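Local structure of putative ABC transporter, ATP-binding protein ComA (Streptococcus mutans, 3K8U) at residues 6-11 / 117-122; 108-113 / 125-130; 35-40 / 59-64; 17-22 / 40-45. The protein is a putative ABC-transporter protein whose C39 peptidase-family domain has a papain-like fold, with a helical half set beside an antiparallel sheet. All blocks are in the same frame, centred on the assembly; numbering follows the deposited sequence.

Contact 1 (6-11 / 117-122); sequences YKLVPQ and VKVTRM
Leu8 pushes one methyl hard against the backbone of Lys118. With CG anti to the backbone N (chi1 172°) and CD2 continuing the chain away from CA, the side chain reaches straight across the gap, and Leu8 CD2 stops 3.4 Å from Lys118 CA, closer than usual for two carbons. The same methyl lies 3.8 Å from Lys118 CB, at the root of a lysine chain that is extended beyond CG. Lys118 itself has a positive phi (58°), a rare value for a residue other than glycine, and the chain turns a corner just after it, at Val119. From there it enters strand 120-123, one edge strand of the antiparallel sheet in this C39 peptidase domain of papain-like fold. Segment 6-11, an irregular lead-in to helix 17-28, passes this edge without joining it by backbone pairing. Val119 serves two neighbours with its two methyls: CG2 sits 3.8 Å from Leu8 CB and 3.9 Å from Tyr6 O, while CG1 approaches Tyr6 CB at 4.1 Å and comes obliquely to the ring. The valine's chi1 of -176° leaves CG1 toward the Tyr6 side chain and CG2 between Leu8 CB and the Tyr6 carbonyl. Tyr101 of strand 93-104 joins the group: Leu8 and Val119 both touch it, the Tyr6 ring meets its ring with the planes tilted, and its hydroxyl is hydrogen-bonded to Lys7 O. On the helix side, Val9 N is tied to Ser24 OG.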
# COMPACT_ATOMS: atom_id res chain seq x y z
N TYR A 6 -3.05 -13.56 -2.48
CA TYR A 6 -2.76 -12.18 -2.11
C TYR A 6 -3.11 -11.89 -0.66
O TYR A 6 -4.28 -11.85 -0.27
CB TYR A 6 -3.50 -11.23 -3.06
CG TYR A 6 -3.24 -11.56 -4.51
CD1 TYR A 6 -4.28 -11.93 -5.36
CD2 TYR A 6 -1.94 -11.55 -5.02
CE1 TYR A 6 -4.03 -12.30 -6.68
CE2 TYR A 6 -1.68 -11.92 -6.33
CZ TYR A 6 -2.73 -12.29 -7.16
OH TYR A 6 -2.47 -12.66 -8.46
N LYS A 7 -2.07 -11.70 0.15
CA LYS A 7 -2.24 -11.43 1.57
C LYS A 7 -2.49 -9.95 1.87
O LYS A 7 -1.76 -9.07 1.40
CB LYS A 7 -1.03 -11.95 2.35
CG LYS A 7 -0.97 -13.48 2.37
CD LYS A 7 0.32 -14.01 3.00
CE LYS A 7 1.51 -13.82 2.08
NZ LYS A 7 2.74 -14.46 2.61
N LEU A 8 -3.56 -9.70 2.61
CA LEU A 8 -3.93 -8.35 2.98
C LEU A 8 -4.37 -8.27 4.43
O LEU A 8 -5.23 -9.04 4.87
CB LEU A 8 -5.07 -7.83 2.10
CG LEU A 8 -5.67 -6.49 2.53
CD1 LEU A 8 -4.77 -5.33 2.13
CD2 LEU A 8 -7.02 -6.32 1.92
N VAL A 9 -3.75 -7.36 5.17
CA VAL A 9 -4.11 -7.14 6.57
C VAL A 9 -5.04 -5.93 6.53
O VAL A 9 -4.62 -4.83 6.18
CB VAL A 9 -2.87 -6.82 7.43
CG1 VAL A 9 -3.29 -6.54 8.87
CG2 VAL A 9 -1.89 -7.99 7.40
N PRO A 10 -6.34 -6.15 6.80
CA PRO A 10 -7.31 -5.05 6.78
C PRO A 10 -7.23 -4.14 8.00
O PRO A 10 -6.68 -4.51 9.03
CB PRO A 10 -8.64 -5.79 6.72
CG PRO A 10 -8.38 -7.01 7.54
CD PRO A 10 -7.00 -7.44 7.09
N GLN A 11 -7.71 -2.92 7.84
CA GLN A 11 -7.73 -1.96 8.94
C GLN A 11 -9.07 -2.11 9.67
O GLN A 11 -10.01 -2.71 9.14
CB GLN A 11 -7.60 -0.53 8.41
CG GLN A 11 -8.83 -0.03 7.63
CD GLN A 11 -8.62 1.34 7.01
OE1 GLN A 11 -8.55 1.47 5.80
NE2 GLN A 11 -8.52 2.37 7.85
N VAL A 117 -13.90 -3.83 1.39
CA VAL A 117 -13.35 -3.94 0.04
C VAL A 117 -12.30 -5.05 -0.05
O VAL A 117 -12.45 -5.99 -0.83
CB VAL A 117 -12.71 -2.60 -0.42
CG1 VAL A 117 -12.20 -2.72 -1.85
CG2 VAL A 117 -13.72 -1.46 -0.32
N LYS A 118 -11.23 -4.92 0.73
CA LYS A 118 -10.16 -5.91 0.75
C LYS A 118 -9.51 -6.14 -0.63
O LYS A 118 -9.31 -5.19 -1.38
CB LYS A 118 -10.65 -7.23 1.35
CG LYS A 118 -11.04 -7.13 2.81
CD LYS A 118 -11.34 -8.53 3.33
CE LYS A 118 -11.78 -8.52 4.77
NZ LYS A 118 -11.91 -9.91 5.26
N VAL A 119 -9.21 -7.39 -0.96
CA VAL A 119 -8.58 -7.70 -2.25
C VAL A 119 -9.62 -7.75 -3.36
O VAL A 119 -10.59 -8.51 -3.29
CB VAL A 119 -7.79 -9.02 -2.21
CG1 VAL A 119 -7.06 -9.24 -3.53
CG2 VAL A 119 -6.79 -9.00 -1.07
N THR A 120 -9.40 -6.95 -4.40
CA THR A 120 -10.34 -6.89 -5.52
C THR A 120 -9.67 -6.45 -6.81
O THR A 120 -8.51 -6.03 -6.82
CB THR A 120 -11.49 -5.89 -5.19
OG1 THR A 120 -12.45 -5.89 -6.25
CG2 THR A 120 -10.94 -4.47 -5.01
N ARG A 121 -10.38 -6.63 -7.92
CA ARG A 121 -9.89 -6.20 -9.22
C ARG A 121 -10.44 -4.80 -9.43
O ARG A 121 -11.58 -4.51 -9.05
CB ARG A 121 -10.40 -7.13 -10.33
CG ARG A 121 -9.72 -8.48 -10.38
CD ARG A 121 -10.29 -9.33 -11.50
NE ARG A 121 -9.47 -10.52 -11.74
CZ ARG A 121 -8.58 -10.63 -12.72
NH1 ARG A 121 -8.39 -9.64 -13.58
NH2 ARG A 121 -7.88 -11.75 -12.85
N MET A 122 -9.62 -3.92 -10.00
CA MET A 122 -10.02 -2.54 -10.25
C MET A 122 -9.58 -2.16 -11.66
O MET A 122 -8.46 -2.47 -12.06
CB MET A 122 -9.36 -1.59 -9.23
CG MET A 122 -9.79 -0.13 -9.36
SD MET A 122 -9.06 0.96 -8.09
CE MET A 122 -10.09 0.53 -6.66

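Contact 2 (108-113 / 125-130)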
# COMPACT_ATOMS: atom_id res chain seq x y z
N LEU A 108 -6.27 -4.11 -12.51
CA LEU A 108 -5.20 -4.29 -11.55
C LEU A 108 -5.78 -5.04 -10.37
O LEU A 108 -6.97 -4.92 -10.08
CB LEU A 108 -4.70 -2.94 -11.05
CG LEU A 108 -4.10 -1.98 -12.09
CD1 LEU A 108 -3.75 -0.67 -11.43
CD2 LEU A 108 -2.87 -2.62 -12.70
N ILE A 109 -4.96 -5.85 -9.71
CA ILE A 109 -5.40 -6.57 -8.52
C ILE A 109 -4.87 -5.74 -7.36
O ILE A 109 -3.66 -5.57 -7.22
CB ILE A 109 -4.80 -7.99 -8.45
CG1 ILE A 109 -5.11 -8.76 -9.73
CG2 ILE A 109 -5.37 -8.73 -7.23
CD1 ILE A 109 -4.42 -10.11 -9.81
N ILE A 110 -5.77 -5.16 -6.59
CA ILE A 110 -5.36 -4.32 -5.46
C ILE A 110 -5.87 -4.81 -4.11
O ILE A 110 -6.82 -5.59 -4.03
CB ILE A 110 -5.79 -2.84 -5.67
CG1 ILE A 110 -7.31 -2.71 -5.77
CG2 ILE A 110 -5.13 -2.27 -6.94
CD1 ILE A 110 -7.96 -2.17 -4.51
N GLY A 111 -5.21 -4.34 -3.06
CA GLY A 111 -5.60 -4.70 -1.71
C GLY A 111 -5.93 -3.42 -0.97
O GLY A 111 -5.06 -2.59 -0.72
N ASP A 112 -7.21 -3.23 -0.69
CA ASP A 112 -7.67 -2.05 0.02
C ASP A 112 -7.96 -2.45 1.47
O ASP A 112 -8.87 -3.24 1.71
CB ASP A 112 -8.95 -1.51 -0.66
CG ASP A 112 -9.51 -0.27 0.01
OD1 ASP A 112 -8.99 0.17 1.05
OD2 ASP A 112 -10.50 0.28 -0.51
N PRO A 113 -7.21 -1.90 2.44
CA PRO A 113 -7.39 -2.20 3.87
C PRO A 113 -8.83 -2.02 4.37
O PRO A 113 -9.20 -2.59 5.40
CB PRO A 113 -6.43 -1.23 4.54
CG PRO A 113 -5.30 -1.14 3.53
CD PRO A 113 -6.07 -0.98 2.24
N GLU A 125 -8.61 2.46 -15.40
CA GLU A 125 -9.21 3.80 -15.51
C GLU A 125 -9.57 4.35 -14.14
O GLU A 125 -9.26 5.49 -13.82
CB GLU A 125 -10.49 3.73 -16.34
CG GLU A 125 -10.66 4.85 -17.34
CD GLU A 125 -10.01 4.55 -18.68
OE1 GLU A 125 -10.59 4.93 -19.72
OE2 GLU A 125 -8.93 3.92 -18.70
N ARG A 126 -10.27 3.54 -13.34
CA ARG A 126 -10.69 3.92 -12.00
C ARG A 126 -9.47 4.20 -11.13
O ARG A 126 -9.41 5.21 -10.42
CB ARG A 126 -11.51 2.79 -11.36
CG ARG A 126 -11.94 3.05 -9.92
CD ARG A 126 -13.25 3.81 -9.86
NE ARG A 126 -14.35 3.02 -10.41
CZ ARG A 126 -15.64 3.26 -10.19
NH1 ARG A 126 -16.01 4.26 -9.41
NH2 ARG A 126 -16.56 2.48 -10.74
N PHE A 127 -8.51 3.28 -11.16
CA PHE A 127 -7.29 3.42 -10.38
C PHE A 127 -6.54 4.70 -10.75
O PHE A 127 -6.12 5.46 -9.87
CB PHE A 127 -6.39 2.21 -10.60
CG PHE A 127 -5.11 2.26 -9.82
CD1 PHE A 127 -5.10 1.92 -8.47
CD2 PHE A 127 -3.92 2.66 -10.42
CE1 PHE A 127 -3.92 1.97 -7.74
CE2 PHE A 127 -2.74 2.71 -9.70
CZ PHE A 127 -2.74 2.36 -8.35
N GLN A 128 -6.38 4.93 -12.05
CA GLN A 128 -5.70 6.13 -12.55
C GLN A 128 -6.35 7.41 -12.00
O GLN A 128 -5.66 8.39 -11.71
CB GLN A 128 -5.72 6.11 -14.08
CG GLN A 128 -4.95 7.24 -14.75
CD GLN A 128 -4.86 7.05 -16.25
OE1 GLN A 128 -3.77 7.03 -16.82
NE2 GLN A 128 -6.01 6.88 -16.90
N SER A 129 -7.67 7.39 -11.84
CA SER A 129 -8.39 8.55 -11.32
C SER A 129 -8.10 8.85 -9.85
O SER A 129 -8.10 10.01 -9.44
CB SER A 129 -9.90 8.39 -11.52
OG SER A 129 -10.23 8.28 -12.90
N GLU A 130 -7.85 7.82 -9.05
CA GLU A 130 -7.58 7.98 -7.61
C GLU A 130 -6.10 8.11 -7.24
O GLU A 130 -5.76 8.76 -6.25
CB GLU A 130 -8.14 6.78 -6.83
CG GLU A 130 -9.62 6.49 -7.02
CD GLU A 130 -10.07 5.24 -6.27
OE1 GLU A 130 -11.30 5.04 -6.16
OE2 GLU A 130 -9.22 4.45 -5.80
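Phe127 and Leu108 carry this buried contact, in which one turn of helix 124-130 lies against strand 107-112. Following the helix from its start, Glu125 offers its carbonyl to the turn, accepting a bond from Ser129 N, and Arg126 N is held by Ser123 OG just ahead of it. Phe127 then turns inward to the sheet. A chi1 of -179° places its ring opposite the backbone N, which sends it away from the helix and up against Leu108 CD1. That methyl lies 3.8 Å from the Phe127 centroid and 25° from the ring normal, a CH-pi contact over the face, somewhat displaced from the middle. Its nearest ring atom is Phe127 CD2, at 3.5 Å, and the two side chains cross at about a right angle. Ile110, two residues along and on the same side of the strand, adds a looser touch, CG2 to Phe127 CD1 at 4.5 Å. Tyr98, Met122 and Trp131 also border the phenyl ring. Gln128 touches Met72, and Glu130 closes the turn with its carboxylate bound twice: OE1 in a salt bridge to Lys90, OE2 hydrogen-bonded to Tyr98 OH. Between the two segments themselves everything that meets is hydrocarbon, so this contact rests on dispersion and the weak pull of a ring face on a methyl, while directional tethering of the helix to the sheet comes from Glu130 with Lys90 and Tyr98.

Contact 3 (35-40 / 59-64); sequences IAYLRE and KKLGFE
Leu61 follows helix 51-60 in the Schellman motif that closes it and meets Leu38 and Tyr37 of helix 35-41, joining two helices of the helical half of this papain-like domain. Gly62 is the first residue to leave helical angles, and its positive phi (88°) lets the chain swing round; Gly62 N bonds back to Lys59 O at 3.1 Å, and strand 63-69, an edge of the sheet, starts at once. Leu61, the last residue before the turn, is left facing helix 35-41. Leu38 answers it from a buried position, where it also packs on Pro19, Leu22 and Ala23 of helix 17-28. Its CD2 lies 3.8 Å from Leu61 CD1 and 4.1 Å from Leu61 CD2, the two leucines set nearly perpendicular. Tyr33, in the loop before helix 35-41, touches both leucines. A polar tie runs nearby: Lys60 NZ is hydrogen-bonded to Leu41 O, bringing the C-terminal ends of both helices together. Toward solvent the patch finishes at Tyr37. Turned trans to its own nitrogen (chi1 178°), the tyrosine carries its ring out along the gap, where ring and Leu61 side chain run alongside each other, pointing opposite ways. The leucine does not lie over the aromatic face but comes to the rim, near the ring plane, with Leu61 CD2 4.2 Å from Tyr37 CE2.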
# COMPACT_ATOMS: atom_id res chain seq x y z
N ILE A 35 -1.02 -4.25 13.70
CA ILE A 35 -1.38 -2.88 13.32
C ILE A 35 -1.00 -1.91 14.44
O ILE A 35 -0.44 -0.84 14.17
CB ILE A 35 -2.89 -2.78 12.99
CG1 ILE A 35 -3.16 -3.41 11.62
CG2 ILE A 35 -3.36 -1.33 13.02
CD1 ILE A 35 -4.60 -3.34 11.18
N ALA A 36 -1.25 -2.30 15.69
CA ALA A 36 -0.93 -1.44 16.83
C ALA A 36 0.56 -1.10 16.88
O ALA A 36 0.94 0.03 17.18
CB ALA A 36 -1.38 -2.09 18.13
N TYR A 37 1.39 -2.09 16.57
CA TYR A 37 2.84 -1.92 16.58
C TYR A 37 3.30 -1.00 15.44
O TYR A 37 4.09 -0.08 15.65
CB TYR A 37 3.53 -3.28 16.46
CG TYR A 37 5.04 -3.24 16.40
CD1 TYR A 37 5.79 -2.85 17.51
CD2 TYR A 37 5.72 -3.63 15.25
CE1 TYR A 37 7.18 -2.85 17.47
CE2 TYR A 37 7.11 -3.64 15.20
CZ TYR A 37 7.83 -3.25 16.31
OH TYR A 37 9.21 -3.26 16.27
N LEU A 38 2.79 -1.26 14.23
CA LEU A 38 3.16 -0.45 13.07
C LEU A 38 2.61 0.96 13.15
O LEU A 38 3.21 1.90 12.63
CB LEU A 38 2.74 -1.14 11.77
CG LEU A 38 3.44 -2.47 11.51
CD1 LEU A 38 2.98 -3.04 10.19
CD2 LEU A 38 4.95 -2.27 11.50
N ARG A 39 1.47 1.12 13.82
CA ARG A 39 0.85 2.43 13.99
C ARG A 39 1.82 3.32 14.77
O ARG A 39 2.01 4.49 14.45
CB ARG A 39 -0.46 2.31 14.77
CG ARG A 39 -1.26 3.61 14.89
CD ARG A 39 -2.39 3.49 15.90
NE ARG A 39 -3.33 2.43 15.55
CZ ARG A 39 -3.63 1.39 16.33
NH1 ARG A 39 -3.05 1.26 17.52
NH2 ARG A 39 -4.52 0.50 15.94
N GLU A 40 2.43 2.73 15.80
CA GLU A 40 3.40 3.45 16.63
C GLU A 40 4.70 3.73 15.88
O GLU A 40 5.22 4.85 15.92
CB GLU A 40 3.67 2.65 17.92
CG GLU A 40 4.78 3.20 18.81
CD GLU A 40 4.56 4.64 19.24
OE1 GLU A 40 3.40 5.08 19.37
OE2 GLU A 40 5.57 5.35 19.46
N LYS A 59 11.78 0.97 7.07
CA LYS A 59 13.23 0.96 7.26
C LYS A 59 13.60 0.41 8.64
O LYS A 59 14.61 -0.27 8.79
CB LYS A 59 13.81 2.37 7.08
CG LYS A 59 13.85 2.84 5.63
CD LYS A 59 14.52 4.21 5.52
CE LYS A 59 14.61 4.68 4.07
NZ LYS A 59 15.48 3.81 3.23
N LYS A 60 12.78 0.72 9.64
CA LYS A 60 13.01 0.24 11.00
C LYS A 60 12.76 -1.27 11.05
O LYS A 60 13.27 -1.96 11.93
CB LYS A 60 12.08 0.94 12.00
CG LYS A 60 12.33 2.43 12.17
CD LYS A 60 11.29 3.03 13.11
CE LYS A 60 11.44 4.53 13.26
NZ LYS A 60 10.35 5.11 14.09
N LEU A 61 11.96 -1.76 10.11
CA LEU A 61 11.64 -3.18 10.04
C LEU A 61 12.71 -3.96 9.27
O LEU A 61 12.62 -5.17 9.13
CB LEU A 61 10.28 -3.40 9.37
CG LEU A 61 9.03 -2.84 10.05
CD1 LEU A 61 7.82 -3.14 9.17
CD2 LEU A 61 8.85 -3.46 11.43
N GLY A 62 13.71 -3.24 8.76
CA GLY A 62 14.79 -3.87 8.02
C GLY A 62 14.52 -4.02 6.53
O GLY A 62 15.07 -4.91 5.88
N PHE A 63 13.66 -3.16 5.99
CA PHE A 63 13.34 -3.21 4.56
C PHE A 63 14.02 -2.08 3.81
O PHE A 63 14.17 -0.97 4.32
CB PHE A 63 11.82 -3.08 4.34
CG PHE A 63 11.05 -4.33 4.66
CD1 PHE A 63 10.95 -5.36 3.74
CD2 PHE A 63 10.41 -4.46 5.89
CE1 PHE A 63 10.22 -6.51 4.03
CE2 PHE A 63 9.68 -5.60 6.19
CZ PHE A 63 9.58 -6.63 5.26
N GLU A 64 14.48 -2.39 2.60
CA GLU A 64 15.10 -1.39 1.74
C GLU A 64 13.89 -0.74 1.08
O GLU A 64 13.02 -1.44 0.54
CB GLU A 64 15.98 -2.07 0.69
CG GLU A 64 16.73 -1.09 -0.20
CD GLU A 64 17.65 -1.78 -1.19
OE1 GLU A 64 17.33 -1.78 -2.40
OE2 GLU A 64 18.68 -2.33 -0.76

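Contact 4 (17-22 / 40-45); sequences CGPAVL and ELSKTN
Pro19 presses the outer carbons of its ring against two hydroxyls. Pro19 CG is 3.5 Å from Thr44 OG1, with Pro19 CD and Ser42 OG a little farther off; these are van der Waals touches, since the proline offers only carbon here. The oxygens pair with each other instead, Thr44 OG1 and Ser42 OG being 2.7 Å apart. Both have further partners: Thr44 OG1 is hydrogen-bonded to Thr49 OG1, and Ser42 OG to Leu38 O in the preceding helical turn. Ser42 holds its hydroxyl between its own N and carbonyl carbon (chi1 61°), which brings it round to the proline side. Behind them is the end of helix 35-41, which closes in a Schellman motif with positive phi at Lys43, and Lys43 N bonds to Glu40 O at 3.2 Å; the reversal brings Thr44 back beside Ser42. Pro19 for its part stands in the first turn of helix 17-28, also covered by Ile35 and Leu38. That helix begins at Cys17, which touches His96, itself hydrogen-bonded to Asp112, an arrangement consistent with the Cys-His-Asp triad of C39 peptidases, the counterpart of papain's Cys-His-Asn.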
# COMPACT_ATOMS: atom_id res chain seq x y z
N CYS A 17 -4.94 2.91 7.75
CA CYS A 17 -4.68 2.41 6.40
C CYS A 17 -3.18 2.22 6.14
O CYS A 17 -2.77 1.25 5.50
CB CYS A 17 -5.29 3.31 5.33
SG CYS A 17 -5.40 2.48 3.73
N GLY A 18 -2.37 3.16 6.64
CA GLY A 18 -0.92 3.08 6.47
C GLY A 18 -0.35 1.84 7.14
O GLY A 18 0.39 1.07 6.52
N PRO A 19 -0.62 1.66 8.44
CA PRO A 19 -0.13 0.49 9.17
C PRO A 19 -0.59 -0.80 8.47
O PRO A 19 0.17 -1.76 8.38
CB PRO A 19 -0.79 0.65 10.54
CG PRO A 19 -0.79 2.11 10.73
CD PRO A 19 -1.21 2.64 9.37
N ALA A 20 -1.82 -0.79 7.97
CA ALA A 20 -2.38 -1.96 7.29
C ALA A 20 -1.65 -2.36 6.01
O ALA A 20 -1.34 -3.54 5.83
CB ALA A 20 -3.87 -1.76 7.01
N VAL A 21 -1.39 -1.41 5.11
CA VAL A 21 -0.68 -1.76 3.88
C VAL A 21 0.75 -2.21 4.17
O VAL A 21 1.25 -3.13 3.53
CB VAL A 21 -0.68 -0.62 2.81
CG1 VAL A 21 -2.11 -0.32 2.38
CG2 VAL A 21 0.01 0.64 3.32
N LEU A 22 1.39 -1.59 5.17
CA LEU A 22 2.75 -1.98 5.53
C LEU A 22 2.75 -3.41 6.09
O LEU A 22 3.60 -4.22 5.72
CB LEU A 22 3.34 -1.00 6.55
CG LEU A 22 4.78 -1.29 7.02
CD1 LEU A 22 5.72 -1.44 5.83
CD2 LEU A 22 5.25 -0.19 7.95
N GLU A 40 2.43 2.73 15.80
CA GLU A 40 3.40 3.45 16.63
C GLU A 40 4.70 3.73 15.88
O GLU A 40 5.22 4.85 15.92
CB GLU A 40 3.67 2.65 17.92
CG GLU A 40 4.78 3.20 18.81
CD GLU A 40 4.56 4.64 19.24
OE1 GLU A 40 3.40 5.08 19.37
OE2 GLU A 40 5.57 5.35 19.46
N LEU A 41 5.20 2.73 15.16
CA LEU A 41 6.43 2.86 14.39
C LEU A 41 6.35 3.87 13.24
O LEU A 41 7.36 4.49 12.89
CB LEU A 41 6.86 1.50 13.82
CG LEU A 41 7.99 0.75 14.53
CD1 LEU A 41 7.61 0.46 15.97
CD2 LEU A 41 8.29 -0.53 13.77
N SER A 42 5.17 4.01 12.66
CA SER A 42 4.97 4.94 11.54
C SER A 42 4.50 6.33 11.98
O SER A 42 4.22 7.18 11.13
CB SER A 42 3.97 4.35 10.54
OG SER A 42 2.71 4.14 11.15
N LYS A 43 4.39 6.54 13.29
CA LYS A 43 3.95 7.82 13.85
C LYS A 43 2.55 8.22 13.36
O LYS A 43 2.25 9.40 13.17
CB LYS A 43 4.97 8.93 13.52
CG LYS A 43 6.33 8.72 14.18
CD LYS A 43 7.32 9.81 13.79
CE LYS A 43 8.62 9.71 14.58
NZ LYS A 43 9.29 8.39 14.41
N THR A 44 1.70 7.21 13.17
CA THR A 44 0.33 7.41 12.72
C THR A 44 -0.50 8.16 13.75
O THR A 44 -0.51 7.81 14.93
CB THR A 44 -0.35 6.06 12.42
OG1 THR A 44 0.37 5.39 11.38
CG2 THR A 44 -1.79 6.25 11.99
N ASN A 45 -1.19 9.22 13.31
CA ASN A 45 -2.04 10.01 14.19
C ASN A 45 -3.50 9.94 13.74
O ASN A 45 -3.86 9.10 12.92
CB ASN A 45 -1.55 11.46 14.28
CG ASN A 45 -1.45 12.14 12.92
OD1 ASN A 45 -2.24 11.87 12.01
ND2 ASN A 45 -0.48 13.04 12.78

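Contacts 3 and 4 form one helical cluster, their centres about 8 Å apart: they share Glu40, and Arg39 O with Thr44 N at 3.0 Å probably makes a hydrogen bond between them. Contacts 1 and 2 make the sheet side, centres about 11 Å apart and probably bonded through Met122 O and Leu108 N (2.8 Å). The halves meet around the presumed active site. Pro113 of contact 2 brings CG to 3.6 Å from Cys17 SG of contact 4, although the centres of those contacts are about 20 Å apart. Segment 6-11 touches both sides, Gln11 N probably hydrogen-bonded to Pro113 O (2.9 Å), Pro10 O only packing against Ile35 CD1 (3.2 Å).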